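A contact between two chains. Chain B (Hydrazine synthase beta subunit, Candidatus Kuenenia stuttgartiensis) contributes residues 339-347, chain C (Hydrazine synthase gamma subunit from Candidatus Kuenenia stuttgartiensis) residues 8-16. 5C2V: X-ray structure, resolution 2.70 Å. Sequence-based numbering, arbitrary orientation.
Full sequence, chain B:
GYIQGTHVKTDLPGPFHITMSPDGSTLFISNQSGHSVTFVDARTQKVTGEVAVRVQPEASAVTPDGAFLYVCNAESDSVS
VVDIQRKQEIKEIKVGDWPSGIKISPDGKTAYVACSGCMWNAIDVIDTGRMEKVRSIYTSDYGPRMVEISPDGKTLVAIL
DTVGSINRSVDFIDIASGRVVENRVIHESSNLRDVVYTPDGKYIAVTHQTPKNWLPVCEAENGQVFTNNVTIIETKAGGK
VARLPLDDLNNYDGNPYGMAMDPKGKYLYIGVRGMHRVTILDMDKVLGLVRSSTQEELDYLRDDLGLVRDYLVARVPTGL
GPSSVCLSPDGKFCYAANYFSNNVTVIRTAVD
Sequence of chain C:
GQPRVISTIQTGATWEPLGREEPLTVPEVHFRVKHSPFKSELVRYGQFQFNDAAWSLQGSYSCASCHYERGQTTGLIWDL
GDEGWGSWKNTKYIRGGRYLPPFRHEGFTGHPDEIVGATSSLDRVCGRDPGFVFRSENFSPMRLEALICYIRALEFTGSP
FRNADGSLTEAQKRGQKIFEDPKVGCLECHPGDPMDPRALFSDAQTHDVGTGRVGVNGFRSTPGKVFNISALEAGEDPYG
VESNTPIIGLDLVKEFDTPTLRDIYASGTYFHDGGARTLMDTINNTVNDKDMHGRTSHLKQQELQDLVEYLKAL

Chain B (339-347) YFSNNVTVI
Chain C 8-16: TIQTGATWE

Chain B runs from a turn into a strand: B:Tyr339 to B:Ser341 have helical phi/psi (-66/-56, -72/-39, -80/-9), B:Asn342 takes the left-handed values 55/47, and B:Asn343 (-154/-177) opens the extended segment that continues through B:Ile347. Chain C enters as a strand at C:Thr8 and C:Ile9, turns at C:Thr11 (-83/-47) and C:Gly12 (-106/-165), and leaves extended from C:Ala13 to C:Glu16. The strands run antiparallel, their directions 163° apart and their axes 4.7 Å apart at closest approach. B:Val344 faces C:Ile9 (CA-CA 5.0 Å) as a hydrogen-bonded pair, B:Val344 N to C:Ile9 O and C:Ile9 N to B:Val344 O both measuring 2.8 Å; B:Thr345 and C:Thr8 form the neighbouring non-hydrogen-bonded pair (CA-CA 4.6 Å), and C:Thr8 CA lies 3.4 Å from B:Val344 O in a CA-H...O contact. Past the strand, C:Gly12 N donates to B:Asn342 O at 3.2 Å. A CB on C:Gly12 would point at chain B and lie only 3.3 Å from B:Asn342 CB, so glycine suits this close approach.

On one face of the sheet, B:Val344 (chi1 t) and C:Ile9 (m, t) bring their CB atoms to 4.3 Å, and B:Val346 CG2 (chi1 t) reaches C:Ile9 CG1 at 3.9 Å, a buried patch suited to branched aliphatic residues. The other face, with B:Asn343, B:Thr345, C:Thr8 and C:Gln10, is polar. There B:Asn343 (p, chi2 21°) donates from ND2 to C:Gln10 OE1 at 3.2 Å. C:Gln10 (t, p, chi3 42°) folds back so that its amide uses both ends: NE2 donates to B:Ser341 O at 3.0 Å and to C:Gly12 O at 3.3 Å, tying the chain C turn to that of chain B.

B:Asn342 (m, chi2 -46°) points toward chain C, and its ND2 donates to C:Ala13 O at 3.1 Å. C:Trp15 (t, chi2 89°) also points across and has the largest covered area, 82 Å² of the 608 Å² buried in total. Its CZ3 lies 3.6 Å from B:Phe340 CB (chi1 m); the phenyl and six-membered indole rings are oblique, with centroids 5.8 Å apart and planes at 31°. Two waters complete the join: one donates to B:Ser341 O (2.6 Å) and accepts from C:Trp15 N (2.9 Å), while the second donates to C:Trp15 O (2.7 Å) and hydrogen-bonds B:Ser341 OG (chi1 m, 2.7 Å).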

ATOM      1  N   TYR B 339      -7.854  -3.534 -52.690  1.00 48.86           N
ATOM      2  CA  TYR B 339      -7.164  -4.114 -53.842  1.00 49.68           C
ATOM      3  C   TYR B 339      -7.517  -5.575 -54.107  1.00 48.85           C
ATOM      4  O   TYR B 339      -7.941  -5.926 -55.207  1.00 64.60           O
ATOM      5  CB  TYR B 339      -5.647  -3.982 -53.635  1.00 45.91           C
ATOM      6  CG  TYR B 339      -4.783  -4.655 -54.685  1.00 59.43           C
ATOM      7  CD1 TYR B 339      -4.331  -5.959 -54.514  1.00 63.83           C
ATOM      8  CD2 TYR B 339      -4.396  -3.975 -55.830  1.00 65.32           C
ATOM      9  CE1 TYR B 339      -3.537  -6.572 -55.468  1.00 56.46           C
ATOM     10  CE2 TYR B 339      -3.603  -4.579 -56.789  1.00 53.17           C
ATOM     11  CZ  TYR B 339      -3.176  -5.877 -56.603  1.00 66.88           C
ATOM     12  OH  TYR B 339      -2.383  -6.480 -57.553  1.00 58.33           O
ATOM     13  N   PHE B 340      -7.334  -6.423 -53.100  1.00 37.50           N
ATOM     14  CA  PHE B 340      -7.531  -7.859 -53.274  1.00 45.61           C
ATOM     15  C   PHE B 340      -9.005  -8.214 -53.421  1.00 48.88           C
ATOM     16  O   PHE B 340      -9.366  -9.080 -54.217  1.00 54.14           O
ATOM     17  CB  PHE B 340      -6.919  -8.630 -52.102  1.00 48.73           C
ATOM     18  CG  PHE B 340      -5.427  -8.492 -52.000  1.00 50.78           C
ATOM     19  CD1 PHE B 340      -4.598  -9.120 -52.914  1.00 61.38           C
ATOM     20  CD2 PHE B 340      -4.853  -7.740 -50.989  1.00 43.20           C
ATOM     21  CE1 PHE B 340      -3.225  -8.995 -52.827  1.00 49.63           C
ATOM     22  CE2 PHE B 340      -3.480  -7.614 -50.894  1.00 51.19           C
ATOM     23  CZ  PHE B 340      -2.665  -8.243 -51.814  1.00 64.05           C
ATOM     24  N   SER B 341      -9.853  -7.538 -52.654  1.00 54.92           N
ATOM     25  CA  SER B 341     -11.289  -7.779 -52.711  1.00 51.43           C
ATOM     26  C   SER B 341     -11.916  -7.064 -53.903  1.00 48.42           C
ATOM     27  O   SER B 341     -13.086  -7.281 -54.221  1.00 41.25           O
ATOM     28  CB  SER B 341     -11.959  -7.333 -51.412  1.00 49.35           C
ATOM     29  OG  SER B 341     -11.476  -8.077 -50.307  1.00 55.70           O
ATOM     30  N   ASN B 342     -11.123  -6.214 -54.553  1.00 44.51           N
ATOM     31  CA  ASN B 342     -11.563  -5.452 -55.720  1.00 62.84           C
ATOM     32  C   ASN B 342     -12.821  -4.639 -55.457  1.00 58.91           C
ATOM     33  O   ASN B 342     -13.757  -4.668 -56.257  1.00 64.02           O
ATOM     34  CB  ASN B 342     -11.805  -6.386 -56.910  1.00 60.28           C
ATOM     35  CG  ASN B 342     -10.537  -7.045 -57.403  1.00 58.45           C
ATOM     36  OD1 ASN B 342      -9.507  -6.393 -57.569  1.00 58.22           O
ATOM     37  ND2 ASN B 342     -10.604  -8.350 -57.640  1.00 65.97           N
ATOM     38  N   ASN B 343     -12.857  -3.913 -54.344  1.00 62.01           N
ATOM     39  CA  ASN B 343     -14.077  -3.173 -54.017  1.00 54.99           C
ATOM     40  C   ASN B 343     -13.838  -1.954 -53.139  1.00 64.83           C
ATOM     41  O   ASN B 343     -12.705  -1.631 -52.824  1.00 59.03           O
ATOM     42  CB  ASN B 343     -15.097  -4.104 -53.347  1.00 59.08           C
ATOM     43  CG  ASN B 343     -14.519  -4.858 -52.163  1.00 50.79           C
ATOM     44  OD1 ASN B 343     -13.513  -4.455 -51.582  1.00 53.67           O
ATOM     45  ND2 ASN B 343     -15.159  -5.964 -51.801  1.00 43.03           N
ATOM     46  N   VAL B 344     -14.912  -1.270 -52.758  1.00 65.48           N
ATOM     47  CA  VAL B 344     -14.795  -0.091 -51.908  1.00 68.92           C
ATOM     48  C   VAL B 344     -15.727  -0.187 -50.709  1.00 65.24           C
ATOM     49  O   VAL B 344     -16.928  -0.416 -50.860  1.00 58.38           O
ATOM     50  CB  VAL B 344     -15.102   1.208 -52.684  1.00 72.96           C
ATOM     51  CG1 VAL B 344     -15.118   2.403 -51.741  1.00 50.91           C
ATOM     52  CG2 VAL B 344     -14.084   1.419 -53.798  1.00 47.37           C
ATOM     53  N   THR B 345     -15.167  -0.016 -49.516  1.00 59.71           N
ATOM     54  CA  THR B 345     -15.956  -0.039 -48.294  1.00 62.56           C
ATOM     55  C   THR B 345     -16.446   1.361 -47.942  1.00 53.65           C
ATOM     56  O   THR B 345     -15.661   2.315 -47.890  1.00 42.68           O
ATOM     57  CB  THR B 345     -15.154  -0.614 -47.112  1.00 63.29           C
ATOM     58  OG1 THR B 345     -14.794  -1.973 -47.392  1.00 67.24           O
ATOM     59  CG2 THR B 345     -15.975  -0.569 -45.833  1.00 52.33           C
ATOM     60  N   VAL B 346     -17.751   1.471 -47.711  1.00 49.34           N
ATOM     61  CA  VAL B 346     -18.376   2.737 -47.348  1.00 72.23           C
ATOM     62  C   VAL B 346     -18.654   2.786 -45.849  1.00 56.25           C
ATOM     63  O   VAL B 346     -19.349   1.928 -45.306  1.00 52.76           O
ATOM     64  CB  VAL B 346     -19.690   2.956 -48.120  1.00 74.79           C
ATOM     65  CG1 VAL B 346     -20.269   4.325 -47.803  1.00 63.23           C
ATOM     66  CG2 VAL B 346     -19.458   2.804 -49.615  1.00 51.57           C
ATOM     67  N   ILE B 347     -18.106   3.800 -45.188  1.00 66.95           N
ATOM     68  CA  ILE B 347     -18.199   3.919 -43.739  1.00 69.02           C
ATOM     69  C   ILE B 347     -18.927   5.190 -43.318  1.00 60.81           C
ATOM     70  O   ILE B 347     -18.617   6.281 -43.794  1.00 59.18           O
ATOM     71  CB  ILE B 347     -16.800   3.916 -43.087  1.00 71.61           C
ATOM     72  CG1 ILE B 347     -15.918   2.828 -43.703  1.00 57.04           C
ATOM     73  CG2 ILE B 347     -16.909   3.748 -41.578  1.00 66.05           C
ATOM     74  CD1 ILE B 347     -14.491   2.844 -43.199  1.00 66.73           C
TER
ATOM     75  N   THR C   8     -20.970  -1.886 -49.120  1.00 73.26           N
ATOM     76  CA  THR C   8     -19.751  -2.126 -49.886  1.00 71.75           C
ATOM     77  C   THR C   8     -20.036  -2.070 -51.384  1.00 54.56           C
ATOM     78  O   THR C   8     -20.909  -2.777 -51.887  1.00 54.56           O
ATOM     79  CB  THR C   8     -19.119  -3.489 -49.542  1.00 68.31           C
ATOM     80  OG1 THR C   8     -18.742  -3.510 -48.160  1.00 75.20           O
ATOM     81  CG2 THR C   8     -17.889  -3.743 -50.402  1.00 53.55           C
ATOM     82  N   ILE C   9     -19.297  -1.222 -52.091  1.00 54.83           N
ATOM     83  CA  ILE C   9     -19.441  -1.102 -53.537  1.00 60.44           C
ATOM     84  C   ILE C   9     -18.499  -2.067 -54.237  1.00 57.59           C
ATOM     85  O   ILE C   9     -17.281  -1.935 -54.126  1.00 56.22           O
ATOM     86  CB  ILE C   9     -19.136   0.328 -54.025  1.00 58.39           C
ATOM     87  CG1 ILE C   9     -19.888   1.359 -53.182  1.00 56.82           C
ATOM     88  CG2 ILE C   9     -19.473   0.471 -55.502  1.00 64.96           C
ATOM     89  CD1 ILE C   9     -19.528   2.790 -53.516  1.00 42.88           C
ATOM     90  N   GLN C  10     -19.049  -3.031 -54.969  1.00 61.60           N
ATOM     91  CA  GLN C  10     -18.194  -3.972 -55.675  1.00 62.34           C
ATOM     92  C   GLN C  10     -17.966  -3.455 -57.090  1.00 49.55           C
ATOM     93  O   GLN C  10     -18.849  -3.535 -57.944  1.00 48.16           O
ATOM     94  CB  GLN C  10     -18.835  -5.362 -55.697  1.00 42.60           C
ATOM     95  CG  GLN C  10     -17.936  -6.477 -56.202  1.00 54.28           C
ATOM     96  CD  GLN C  10     -16.912  -6.915 -55.174  1.00 59.85           C
ATOM     97  OE1 GLN C  10     -17.220  -7.051 -53.990  1.00 62.93           O
ATOM     98  NE2 GLN C  10     -15.684  -7.146 -55.625  1.00 60.33           N
ATOM     99  N   THR C  11     -16.766  -2.935 -57.328  1.00 50.90           N
ATOM    100  CA  THR C  11     -16.411  -2.371 -58.625  1.00 67.19           C
ATOM    101  C   THR C  11     -15.972  -3.448 -59.607  1.00 63.79           C
ATOM    102  O   THR C  11     -16.410  -3.477 -60.756  1.00 75.06           O
ATOM    103  CB  THR C  11     -15.298  -1.317 -58.488  1.00 65.78           C
ATOM    104  OG1 THR C  11     -14.075  -1.953 -58.100  1.00 76.56           O
ATOM    105  CG2 THR C  11     -15.681  -0.274 -57.447  1.00 48.07           C
ATOM    106  N   GLY C  12     -15.097  -4.332 -59.139  1.00 54.95           N
ATOM    107  CA  GLY C  12     -14.593  -5.417 -59.957  1.00 65.32           C
ATOM    108  C   GLY C  12     -15.207  -6.738 -59.545  1.00 64.67           C
ATOM    109  O   GLY C  12     -16.210  -6.768 -58.835  1.00 65.10           O
ATOM    110  N   ALA C  13     -14.605  -7.833 -59.992  1.00 65.47           N
ATOM    111  CA  ALA C  13     -15.098  -9.162 -59.652  1.00 66.80           C
ATOM    112  C   ALA C  13     -14.674  -9.559 -58.242  1.00 60.65           C
ATOM    113  O   ALA C  13     -13.667  -9.074 -57.724  1.00 55.38           O
ATOM    114  CB  ALA C  13     -14.607 -10.184 -60.663  1.00 58.45           C
ATOM    115  N   THR C  14     -15.452 -10.442 -57.625  1.00 56.08           N
ATOM    116  CA  THR C  14     -15.161 -10.920 -56.278  1.00 55.65           C
ATOM    117  C   THR C  14     -13.925 -11.814 -56.257  1.00 55.71           C
ATOM    118  O   THR C  14     -13.742 -12.655 -57.137  1.00 70.88           O
ATOM    119  CB  THR C  14     -16.351 -11.698 -55.687  1.00 60.26           C
ATOM    120  OG1 THR C  14     -16.700 -12.777 -56.564  1.00 51.65           O
ATOM    121  CG2 THR C  14     -17.554 -10.783 -55.514  1.00 38.23           C
ATOM    122  N   TRP C  15     -13.078 -11.623 -55.251  1.00 68.88           N
ATOM    123  CA  TRP C  15     -11.874 -12.433 -55.101  1.00 64.14           C
ATOM    124  C   TRP C  15     -11.620 -12.789 -53.638  1.00 68.40           C
ATOM    125  O   TRP C  15     -11.596 -11.915 -52.772  1.00 66.52           O
ATOM    126  CB  TRP C  15     -10.663 -11.698 -55.681  1.00 66.10           C
ATOM    127  CG  TRP C  15      -9.403 -12.511 -55.687  1.00 69.12           C
ATOM    128  CD1 TRP C  15      -8.975 -13.351 -56.674  1.00 61.79           C
ATOM    129  CD2 TRP C  15      -8.400 -12.553 -54.663  1.00 66.37           C
ATOM    130  NE1 TRP C  15      -7.772 -13.916 -56.327  1.00 58.69           N
ATOM    131  CE2 TRP C  15      -7.397 -13.442 -55.099  1.00 65.78           C
ATOM    132  CE3 TRP C  15      -8.254 -11.924 -53.423  1.00 69.75           C
ATOM    133  CZ2 TRP C  15      -6.265 -13.719 -54.335  1.00 67.93           C
ATOM    134  CZ3 TRP C  15      -7.129 -12.202 -52.667  1.00 62.18           C
ATOM    135  CH2 TRP C  15      -6.149 -13.091 -53.126  1.00 61.19           C
ATOM    136  N   GLU C  16     -11.431 -14.078 -53.371  1.00 64.42           N
ATOM    137  CA  GLU C  16     -11.115 -14.545 -52.025  1.00 57.07           C
ATOM    138  C   GLU C  16      -9.779 -15.282 -52.015  1.00 60.78           C
ATOM    139  O   GLU C  16      -9.432 -15.958 -52.983  1.00 67.96           O
ATOM    140  CB  GLU C  16     -12.226 -15.451 -51.491  1.00 46.49           C
ATOM    141  CG  GLU C  16     -13.552 -14.742 -51.263  1.00 58.16           C
ATOM    142  CD  GLU C  16     -14.586 -15.636 -50.606  1.00 77.92           C
ATOM    143  OE1 GLU C  16     -15.769 -15.236 -50.547  1.00 59.47           O
ATOM    144  OE2 GLU C  16     -14.216 -16.736 -50.145  1.00 75.29           O
TER
HETATM  145  O   HOH W   1     -14.079  -9.522 -53.451  1.00 46.84           O
HETATM  146  O   HOH W   2     -12.378 -10.589 -50.563  1.00 56.72           O